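Local coordinates for stage II sporulation E family protein (Thermanaerovibrio acidaminovorans, PDB 3RNR), which is of unknown function but, as a PP2C-family member related to the sporulation phosphatase SpoIIE, is probably a protein serine/threonine phosphatase, at residues B[94-99]-B[105-110]. Numbering follows the deposited sequence.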
loop_
_atom_site.group_PDB
_atom_site.type_symbol
_atom_site.label_atom_id
_atom_site.label_comp_id
_atom_site.label_asym_id
_atom_site.label_seq_id
_atom_site.Cartn_x
_atom_site.Cartn_y
_atom_site.Cartn_z
ATOM N N CYS B 94 -3.908 5.322 -17.005
ATOM C CA CYS B 94 -4.368 4.323 -16.037
ATOM C C CYS B 94 -5.890 4.354 -15.981
ATOM O O CYS B 94 -6.496 5.371 -16.300
ATOM C CB CYS B 94 -3.787 4.580 -14.659
ATOM S SG CYS B 94 -2.019 4.324 -14.567
ATOM N N ARG B 95 -6.518 3.247 -15.592
ATOM C CA ARG B 95 -7.974 3.160 -15.704
ATOM C C ARG B 95 -8.640 2.733 -14.406
ATOM O O ARG B 95 -8.056 2.005 -13.606
ATOM C CB ARG B 95 -8.372 2.212 -16.847
ATOM C CG ARG B 95 -7.822 2.649 -18.208
ATOM C CD ARG B 95 -8.314 1.785 -19.363
ATOM N NE ARG B 95 -7.954 0.364 -19.277
ATOM C CZ ARG B 95 -6.742 -0.131 -19.510
ATOM N NH1 ARG B 95 -5.721 0.673 -19.787
ATOM N NH2 ARG B 95 -6.543 -1.437 -19.440
ATOM N N VAL B 96 -9.872 3.197 -14.211
ATOM C CA VAL B 96 -10.674 2.826 -13.049
ATOM C C VAL B 96 -11.937 2.078 -13.481
ATOM O O VAL B 96 -12.685 2.567 -14.327
ATOM C CB VAL B 96 -11.102 4.063 -12.245
ATOM C CG1 VAL B 96 -11.814 3.628 -10.940
ATOM C CG2 VAL B 96 -9.882 4.956 -11.943
ATOM N N TYR B 97 -12.171 0.907 -12.889
ATOM C CA TYR B 97 -13.358 0.091 -13.155
ATOM C C TYR B 97 -14.171 -0.163 -11.889
ATOM O O TYR B 97 -13.613 -0.447 -10.831
ATOM C CB TYR B 97 -12.952 -1.273 -13.731
ATOM C CG TYR B 97 -12.311 -1.157 -15.091
ATOM C CD1 TYR B 97 -13.077 -1.256 -16.251
ATOM C CD2 TYR B 97 -10.952 -0.917 -15.217
ATOM C CE1 TYR B 97 -12.494 -1.130 -17.517
ATOM C CE2 TYR B 97 -10.360 -0.787 -16.470
ATOM C CZ TYR B 97 -11.137 -0.889 -17.614
ATOM O OH TYR B 97 -10.541 -0.761 -18.850
ATOM N N LEU B 98 -15.494 -0.091 -12.016
ATOM C CA LEU B 98 -16.393 -0.533 -10.965
ATOM C C LEU B 98 -16.585 -2.045 -11.056
ATOM O O LEU B 98 -16.858 -2.567 -12.139
ATOM C CB LEU B 98 -17.755 0.146 -11.146
ATOM C CG LEU B 98 -18.838 -0.252 -10.146
ATOM C CD1 LEU B 98 -18.470 0.268 -8.760
ATOM C CD2 LEU B 98 -20.205 0.303 -10.595
ATOM N N PHE B 99 -16.472 -2.755 -9.934
ATOM C CA PHE B 99 -16.833 -4.169 -9.942
ATOM C C PHE B 99 -18.196 -4.324 -9.285
ATOM O O PHE B 99 -18.351 -4.151 -8.073
ATOM C CB PHE B 99 -15.800 -5.042 -9.229
ATOM C CG PHE B 99 -16.181 -6.501 -9.186
ATOM C CD1 PHE B 99 -16.332 -7.226 -10.362
ATOM C CD2 PHE B 99 -16.401 -7.147 -7.973
ATOM C CE1 PHE B 99 -16.695 -8.572 -10.333
ATOM C CE2 PHE B 99 -16.757 -8.497 -7.937
ATOM C CZ PHE B 99 -16.907 -9.205 -9.116
ATOM N N SER B 105 -16.922 -2.351 -15.005
ATOM C CA SER B 105 -17.489 -1.278 -15.808
ATOM C C SER B 105 -16.552 -0.085 -15.736
ATOM O O SER B 105 -16.186 0.337 -14.652
ATOM C CB SER B 105 -18.870 -0.879 -15.276
ATOM O OG SER B 105 -19.794 -1.935 -15.470
ATOM N N ARG B 106 -16.189 0.468 -16.889
ATOM C CA ARG B 106 -15.216 1.554 -16.941
ATOM C C ARG B 106 -15.830 2.817 -16.352
ATOM O O ARG B 106 -16.958 3.189 -16.711
ATOM C CB ARG B 106 -14.817 1.804 -18.398
ATOM C CG ARG B 106 -13.900 2.991 -18.607
ATOM C CD ARG B 106 -12.459 2.593 -18.514
ATOM N NE ARG B 106 -11.545 3.716 -18.727
ATOM C CZ ARG B 106 -10.879 3.951 -19.859
ATOM N NH1 ARG B 106 -11.020 3.144 -20.903
ATOM N NH2 ARG B 106 -10.060 4.990 -19.937
ATOM N N LEU B 107 -15.176 3.365 -15.328
ATOM C CA LEU B 107 -15.489 4.695 -14.784
ATOM C C LEU B 107 -14.801 5.912 -15.396
ATOM O O LEU B 107 -15.402 6.980 -15.538
ATOM C CB LEU B 107 -15.369 4.719 -13.252
ATOM C CG LEU B 107 -16.136 3.599 -12.544
ATOM C CD1 LEU B 107 -15.921 3.685 -11.031
ATOM C CD2 LEU B 107 -17.627 3.606 -12.894
ATOM N N SER B 108 -13.508 5.772 -15.670
ATOM C CA SER B 108 -12.694 6.955 -15.896
ATOM C C SER B 108 -12.440 7.223 -17.370
ATOM O O SER B 108 -12.716 6.377 -18.223
ATOM C CB SER B 108 -11.336 6.726 -15.225
ATOM O OG SER B 108 -10.765 5.510 -15.713
ATOM N N LEU B 109 -11.850 8.381 -17.647
ATOM C CA LEU B 109 -11.515 8.782 -19.004
ATOM C C LEU B 109 -10.003 8.806 -19.113
ATOM O O LEU B 109 -9.322 9.167 -18.156
ATOM C CB LEU B 109 -12.050 10.184 -19.295
ATOM C CG LEU B 109 -12.138 10.550 -20.778
ATOM C CD1 LEU B 109 -13.289 9.801 -21.426
ATOM C CD2 LEU B 109 -12.309 12.045 -20.956
ATOM N N ASP B 110 -9.489 8.408 -20.272
ATOM C CA ASP B 110 -8.063 8.523 -20.580
ATOM C C ASP B 110 -7.719 9.974 -20.884
ATOM O O ASP B 110 -8.523 10.675 -21.489
ATOM C CB ASP B 110 -7.736 7.742 -21.856
ATOM C CG ASP B 110 -7.697 6.255 -21.638
ATOM O OD1 ASP B 110 -7.397 5.823 -20.506
ATOM O OD2 ASP B 110 -7.955 5.522 -22.609
HETATM O O HOH W 1 -8.760 6.324 -17.504
HETATM O O HOH W 2 -5.911 3.591 -20.897
HETATM O O HOH W 3 -19.716 -3.197 -13.118
#
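Strands 95-100 and 103-106 form a β-hairpin at the edge of the mixed sheet in this PP2C-type α-β-β-α sandwich, with 103-106 outermost. L98 and S105 are an antiparallel hydrogen-bonded pair: L98 N donates to S105 O at 2.8 Å and S105 N answers to L98 O. One step on, Y97 faces R106 in a non-hydrogen-bonded pair, and L107 N then reaches V96 O. Past that rung the chain at 107 leaves the strand path, and a side chain takes over from the backbone: V96 N donates to S108 OG at 2.9 Å, nearly straight at 159°. The serine hydroxyl lies between its own backbone N and carbonyl carbon (chi1 55°), which turns it to the strand edge, where water 1 links it to C94 O and R106 NH2.

On the face carrying Y97 and R106, the R106 chain passes the tyrosine ring at a slant, its CD 3.8 Å from Y97 CZ. R95 CD sits over the centre of one face of the R106 guanidinium, 3.4 Å from R106 CZ. The two arginines cross at about a right angle; R95 NH1 forms a salt bridge with D165 and R106 NH2 with D110 OD1, which water 2 also links to R95 NH1, so the acids probably offset the like charges. L107 points back toward strand 95-100, packing CD2 against L98 CB and, with V96, touching W88 of the other sheet. The R95 chain bends at chi3 (-61°), which brings NE to the edge of the Y97 ring, in its plane, where it donates to Y97 OH at 2.9 Å.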